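Local coordinates for protein TRAP dicarboxylate transporter, DctP subunit (Ochrobactrum anthropi, PDB 4P47) that probably serves as the periplasmic solute-binding subunit of a TRAP transporter, capturing a solute, perhaps a dicarboxylate, for delivery to its membrane partners, at residues 30-35 against 88-93; 47-52 against 65-70. All coordinates share one frame; numbering follows the deposited sequence.

Interaction 1. Residues 30-35 against 88-93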
loop_
_atom_site.group_PDB
_atom_site.type_symbol
_atom_site.label_atom_id
_atom_site.label_comp_id
_atom_site.label_asym_id
_atom_site.label_seq_id
_atom_site.Cartn_x
_atom_site.Cartn_y
_atom_site.Cartn_z
ATOM N N GLN A 30 -27.748 9.402 -8.801
ATOM C CA GLN A 30 -26.348 9.840 -8.876
ATOM C C GLN A 30 -25.551 8.839 -9.698
ATOM O O GLN A 30 -25.869 7.647 -9.748
ATOM C CB GLN A 30 -25.720 9.952 -7.488
ATOM C CG GLN A 30 -26.449 10.883 -6.515
ATOM C CD GLN A 30 -26.294 12.372 -6.834
ATOM O OE1 GLN A 30 -25.495 12.775 -7.682
ATOM N NE2 GLN A 30 -27.061 13.193 -6.138
ATOM N N THR A 31 -24.510 9.321 -10.355
ATOM C CA THR A 31 -23.610 8.425 -11.054
ATOM C C THR A 31 -22.213 8.685 -10.548
ATOM O O THR A 31 -21.763 9.824 -10.478
ATOM C CB THR A 31 -23.661 8.611 -12.581
ATOM O OG1 THR A 31 -24.986 8.338 -13.047
ATOM C CG2 THR A 31 -22.693 7.658 -13.275
ATOM N N ILE A 32 -21.542 7.608 -10.178
ATOM C CA ILE A 32 -20.205 7.690 -9.659
ATOM C C ILE A 32 -19.263 6.880 -10.530
ATOM O O ILE A 32 -19.425 5.665 -10.647
ATOM C CB ILE A 32 -20.145 7.117 -8.243
ATOM C CG1 ILE A 32 -20.970 7.968 -7.283
ATOM C CG2 ILE A 32 -18.693 7.023 -7.785
ATOM C CD1 ILE A 32 -21.015 7.416 -5.844
ATOM N N LYS A 33 -18.293 7.545 -11.148
ATOM C CA LYS A 33 -17.226 6.864 -11.871
ATOM C C LYS A 33 -16.100 6.573 -10.884
ATOM O O LYS A 33 -15.631 7.478 -10.207
ATOM C CB LYS A 33 -16.727 7.733 -13.027
ATOM C CG LYS A 33 -17.811 8.093 -14.032
ATOM C CD LYS A 33 -17.300 8.978 -15.177
ATOM C CE LYS A 33 -18.411 9.339 -16.165
ATOM N NZ LYS A 33 -17.918 10.103 -17.351
ATOM N N PHE A 34 -15.676 5.314 -10.807
ATOM C CA PHE A 34 -14.702 4.856 -9.816
ATOM C C PHE A 34 -13.554 4.203 -10.571
ATOM O O PHE A 34 -13.704 3.102 -11.118
ATOM C CB PHE A 34 -15.419 3.863 -8.883
ATOM C CG PHE A 34 -14.646 3.411 -7.662
ATOM C CD1 PHE A 34 -13.373 3.838 -7.381
ATOM C CD2 PHE A 34 -15.258 2.561 -6.781
ATOM C CE1 PHE A 34 -12.691 3.378 -6.221
ATOM C CE2 PHE A 34 -14.616 2.113 -5.647
ATOM C CZ PHE A 34 -13.326 2.528 -5.361
ATOM N N ALA A 35 -12.426 4.902 -10.612
ATOM C CA ALA A 35 -11.280 4.490 -11.415
ATOM C C ALA A 35 -10.190 3.847 -10.558
ATOM O O ALA A 35 -9.996 4.207 -9.400
ATOM C CB ALA A 35 -10.710 5.691 -12.107
ATOM N N VAL A 88 -13.548 12.911 -12.402
ATOM C CA VAL A 88 -13.718 11.511 -12.021
ATOM C C VAL A 88 -14.143 11.570 -10.558
ATOM O O VAL A 88 -13.500 12.257 -9.772
ATOM C CB VAL A 88 -12.408 10.736 -12.190
ATOM C CG1 VAL A 88 -12.551 9.317 -11.693
ATOM C CG2 VAL A 88 -11.983 10.753 -13.663
ATOM N N GLU A 89 -15.223 10.888 -10.173
ATOM C CA GLU A 89 -15.737 11.012 -8.797
ATOM C C GLU A 89 -14.935 10.265 -7.756
ATOM O O GLU A 89 -14.745 10.765 -6.646
ATOM C CB GLU A 89 -17.178 10.530 -8.694
ATOM C CG GLU A 89 -18.198 11.463 -9.341
ATOM C CD GLU A 89 -18.238 11.383 -10.853
ATOM O OE1 GLU A 89 -17.813 10.368 -11.430
ATOM O OE2 GLU A 89 -18.716 12.369 -11.469
ATOM N N MET A 90 -14.506 9.050 -8.071
ATOM C CA MET A 90 -13.835 8.217 -7.065
ATOM C C MET A 90 -12.606 7.517 -7.607
ATOM O O MET A 90 -12.517 7.216 -8.794
ATOM C CB MET A 90 -14.780 7.142 -6.497
ATOM C CG MET A 90 -15.791 7.669 -5.488
ATOM S SD MET A 90 -16.789 6.393 -4.666
ATOM C CE MET A 90 -15.472 5.567 -3.760
ATOM N N THR A 91 -11.666 7.234 -6.718
ATOM C CA THR A 91 -10.540 6.390 -7.059
ATOM C C THR A 91 -10.022 5.730 -5.794
ATOM O O THR A 91 -10.379 6.116 -4.664
ATOM C CB THR A 91 -9.430 7.173 -7.773
ATOM O OG1 THR A 91 -8.498 6.271 -8.373
ATOM C CG2 THR A 91 -8.690 8.070 -6.817
ATOM N N VAL A 92 -9.198 4.711 -5.983
ATOM C CA VAL A 92 -8.458 4.075 -4.907
ATOM C C VAL A 92 -7.015 3.885 -5.375
ATOM O O VAL A 92 -6.776 3.487 -6.510
ATOM C CB VAL A 92 -9.141 2.739 -4.469
ATOM C CG1 VAL A 92 -9.317 1.773 -5.653
ATOM C CG2 VAL A 92 -8.384 2.109 -3.319
ATOM N N MET A 93 -6.055 4.236 -4.536
ATOM C CA MET A 93 -4.639 4.129 -4.929
ATOM C C MET A 93 -3.771 4.087 -3.697
ATOM O O MET A 93 -4.214 4.408 -2.603
ATOM C CB MET A 93 -4.206 5.332 -5.776
ATOM C CG MET A 93 -4.200 6.640 -4.992
ATOM S SD MET A 93 -3.744 8.086 -6.006
ATOM C CE MET A 93 -5.238 8.210 -6.940
HETATM O O HOH W 1 -21.575 12.460 -11.465
#

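Interaction 2. Residues 47-52 against 65-70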
loop_
_atom_site.group_PDB
_atom_site.type_symbol
_atom_site.label_atom_id
_atom_site.label_comp_id
_atom_site.label_asym_id
_atom_site.label_seq_id
_atom_site.Cartn_x
_atom_site.Cartn_y
_atom_site.Cartn_z
ATOM N N GLY A 47 -12.711 -5.554 -4.433
ATOM C CA GLY A 47 -13.240 -4.608 -3.458
ATOM C C GLY A 47 -14.131 -3.557 -4.105
ATOM O O GLY A 47 -15.188 -3.200 -3.570
ATOM N N MET A 48 -13.721 -3.052 -5.261
ATOM C CA MET A 48 -14.521 -2.066 -5.985
ATOM C C MET A 48 -15.885 -2.625 -6.382
ATOM O O MET A 48 -16.897 -1.936 -6.313
ATOM C CB MET A 48 -13.785 -1.615 -7.240
ATOM C CG MET A 48 -12.533 -0.803 -6.926
ATOM S SD MET A 48 -11.443 -0.580 -8.342
ATOM C CE MET A 48 -12.383 0.639 -9.275
ATOM N N GLU A 49 -15.911 -3.892 -6.778
ATOM C CA GLU A 49 -17.164 -4.544 -7.158
ATOM C C GLU A 49 -18.085 -4.710 -5.961
ATOM O O GLU A 49 -19.291 -4.489 -6.063
ATOM C CB GLU A 49 -16.875 -5.914 -7.798
ATOM C CG GLU A 49 -16.223 -5.784 -9.158
ATOM C CD GLU A 49 -15.588 -7.066 -9.663
ATOM O OE1 GLU A 49 -15.371 -7.998 -8.865
ATOM O OE2 GLU A 49 -15.302 -7.125 -10.876
ATOM N N LYS A 50 -17.522 -5.075 -4.813
ATOM C CA LYS A 50 -18.301 -5.159 -3.589
ATOM C C LYS A 50 -18.872 -3.791 -3.218
ATOM O O LYS A 50 -20.061 -3.669 -2.878
ATOM C CB LYS A 50 -17.470 -5.733 -2.436
ATOM C CG LYS A 50 -18.187 -5.816 -1.088
ATOM C CD LYS A 50 -19.402 -6.712 -1.079
ATOM C CE LYS A 50 -19.048 -8.119 -1.395
ATOM N NZ LYS A 50 -20.259 -8.968 -1.162
ATOM N N PHE A 51 -18.025 -2.763 -3.259
ATOM C CA PHE A 51 -18.458 -1.388 -3.010
ATOM C C PHE A 51 -19.642 -1.017 -3.910
ATOM O O PHE A 51 -20.671 -0.514 -3.450
ATOM C CB PHE A 51 -17.282 -0.427 -3.204
ATOM C CG PHE A 51 -17.676 1.019 -3.123
ATOM C CD1 PHE A 51 -17.852 1.651 -1.884
ATOM C CD2 PHE A 51 -17.915 1.759 -4.265
ATOM C CE1 PHE A 51 -18.231 2.973 -1.808
ATOM C CE2 PHE A 51 -18.289 3.083 -4.178
ATOM C CZ PHE A 51 -18.442 3.688 -2.936
ATOM N N ALA A 52 -19.487 -1.250 -5.210
ATOM C CA ALA A 52 -20.535 -0.889 -6.175
ATOM C C ALA A 52 -21.851 -1.602 -5.856
ATOM O O ALA A 52 -22.921 -1.010 -5.934
ATOM C CB ALA A 52 -20.078 -1.224 -7.596
ATOM N N VAL A 65 -22.585 2.973 -9.377
ATOM C CA VAL A 65 -21.129 3.083 -9.410
ATOM C C VAL A 65 -20.629 2.342 -10.633
ATOM O O VAL A 65 -20.854 1.145 -10.768
ATOM C CB VAL A 65 -20.516 2.494 -8.141
ATOM C CG1 VAL A 65 -19.003 2.632 -8.159
ATOM C CG2 VAL A 65 -21.109 3.163 -6.915
ATOM N N LYS A 66 -20.011 3.080 -11.540
ATOM C CA LYS A 66 -19.441 2.538 -12.766
ATOM C C LYS A 66 -17.923 2.435 -12.625
ATOM O O LYS A 66 -17.245 3.437 -12.363
ATOM C CB LYS A 66 -19.812 3.460 -13.924
ATOM C CG LYS A 66 -19.337 3.023 -15.268
ATOM C CD LYS A 66 -19.926 3.933 -16.325
ATOM C CE LYS A 66 -19.477 3.575 -17.716
ATOM N NZ LYS A 66 -20.156 4.522 -18.664
ATOM N N LEU A 67 -17.392 1.231 -12.819
ATOM C CA LEU A 67 -15.961 0.961 -12.597
ATOM C C LEU A 67 -15.118 1.227 -13.834
ATOM O O LEU A 67 -15.514 0.865 -14.960
ATOM C CB LEU A 67 -15.752 -0.483 -12.128
ATOM C CG LEU A 67 -16.545 -0.917 -10.900
ATOM C CD1 LEU A 67 -16.011 -2.260 -10.438
ATOM C CD2 LEU A 67 -16.482 0.107 -9.770
ATOM N N PHE A 68 -13.956 1.835 -13.634
ATOM C CA PHE A 68 -12.997 2.075 -14.707
ATOM C C PHE A 68 -11.677 1.502 -14.249
ATOM O O PHE A 68 -10.754 2.238 -13.878
ATOM C CB PHE A 68 -12.839 3.563 -15.027
ATOM C CG PHE A 68 -14.027 4.175 -15.709
ATOM C CD1 PHE A 68 -15.167 4.488 -14.985
ATOM C CD2 PHE A 68 -14.007 4.465 -17.071
ATOM C CE1 PHE A 68 -16.267 5.083 -15.600
ATOM C CE2 PHE A 68 -15.096 5.047 -17.684
ATOM C CZ PHE A 68 -16.229 5.344 -16.961
ATOM N N PRO A 69 -11.570 0.168 -14.275
ATOM C CA PRO A 69 -10.343 -0.510 -13.872
ATOM C C PRO A 69 -9.268 -0.472 -14.962
ATOM O O PRO A 69 -9.514 0.014 -16.050
ATOM C CB PRO A 69 -10.832 -1.935 -13.625
ATOM C CG PRO A 69 -11.886 -2.127 -14.626
ATOM C CD PRO A 69 -12.602 -0.790 -14.707
ATOM N N GLY A 70 -8.074 -0.956 -14.638
ATOM C CA GLY A 70 -7.023 -1.171 -15.620
ATOM C C GLY A 70 -6.261 0.079 -16.004
ATOM O O GLY A 70 -5.496 0.076 -16.966
HETATM O O HOH W 2 -23.529 0.527 -8.296
#

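Interaction 1. Residues 30-35 against 88-93
Met90 and Phe34 show how two bridged residues of neighbouring parallel strands share one face of a sheet. Phe34 has CG anti to the backbone N (chi1 -172°), and its ring runs over the Met90 side chain, CD1 against CB and one face over CE. The Met90 chain is extended to SD and then bends (chi3 65°). That bend sets CE over the middle of the ring, 4.1 Å from the centroid of Phe34, a CH-pi contact; SD stands obliquely to the same ring, completing a Met-aromatic pair. Ile32 CG2 touches Met90 SD at 3.7 Å, while the backbone N of Val92 lies at the ring edge of Phe34, in its plane. Val242 and Ile244 of strand 229-245 also pack on Met90.

Polar links run along the seam. Met90 N meets Lys33 O at 2.9 Å, nearly along the C=O axis, and Ala35 N donates to Met90 O in a straighter bond (168°). Past this ladder, Thr91 turns OG1 anti to its own N and donates it to Ala35 O at 2.7 Å, from above the carbonyl plane. At the other end Glu89, bent at its second torsion, brings OE1 to Lys33 N at 2.9 Å, so that the carboxylate is met from above its plane. Its OE2 accepts from a water that also donates to Thr31 O.

Side chains thus extend the backbone pairing at both ends, a carboxylate taking a strand N-H and a hydroxyl serving a strand carbonyl. Held by the Lys33 N-H and a water, Glu89 is likely to stay ionised.

Interaction 2. Residues 47-52 against 65-70
The axis of helix segment 47-52 runs nearly antiparallel to that of strand 65-68, at 166° and 8.8 Å at closest approach, so successive helix turns face alternate strand residues. Val65 and Leu67 both direct their side chains toward the helix, whereas Lys66 between them points away.

Leu67 reaches across with CG anti to its carbonyl carbon and spreads its two methyls against the turn that carries Met48 and Glu49. CD1 fits between two neighbouring side chains, 3.8 Å from Glu49 CG and 3.9 Å from Met48 CB, and CD2 lies by the Met48 backbone carbonyl. The Met48 and Leu67 chains lie alongside, running opposite ways, and the bend at the end of the methionine (chi3 74°) returns CE to Leu67 CD2. Glu49 lies roughly perpendicular to the leucine, lending only its aliphatic part to the contact.

One turn on, Ala52 and Val65 meet at their beta carbons, which brings the two backbones close: Ala52 CB is 3.8 Å from Val65 CB, and the CA atoms are 5.2 Å apart. Phe51, its CG anti to the backbone N (chi1 173°), sends CE2 to within 3.9 Å of Val65 CG2, the methyl approaching the ring obliquely. An alanine at Val65 would remove both gamma methyls and would probably lose the contact with Phe51 CE2, leaving Ala52 mainly its touch on CB. Beside this pair a water donates to Ala52 O and accepts from Val65 N, joining a helix carbonyl to the strand.

Phe51 also packs on Ile260, Ala263 and Ala267 of helix 254-288, and its ring meets that of Phe34 at a steep angle. Helix 43-58 lying on strand 63-68, with strand 30-35 alongside, is the beta-alpha-beta crossover typical of periplasmic binding-protein lobes.

In the fold
From the N terminus the chain enters strand 30-35, crosses through helix 43-58 and returns along strand 63-68, where interaction 2 closes a short loop of helix onto strand. It then passes through helix 76-85 to strand 90-94, and interaction 1 closes the longer loop that encloses the first. Strand 30-35 therefore lies between the other two, parallel to both, and the two contacts meet across it: Ile32 O and Phe34 O probably accept hydrogen bonds from the backbone N atoms of Lys66 and Phe68. Together they tie the helix layer to three parallel strands, which strand 229-245 continues in antiparallel fashion beyond strand 90-94.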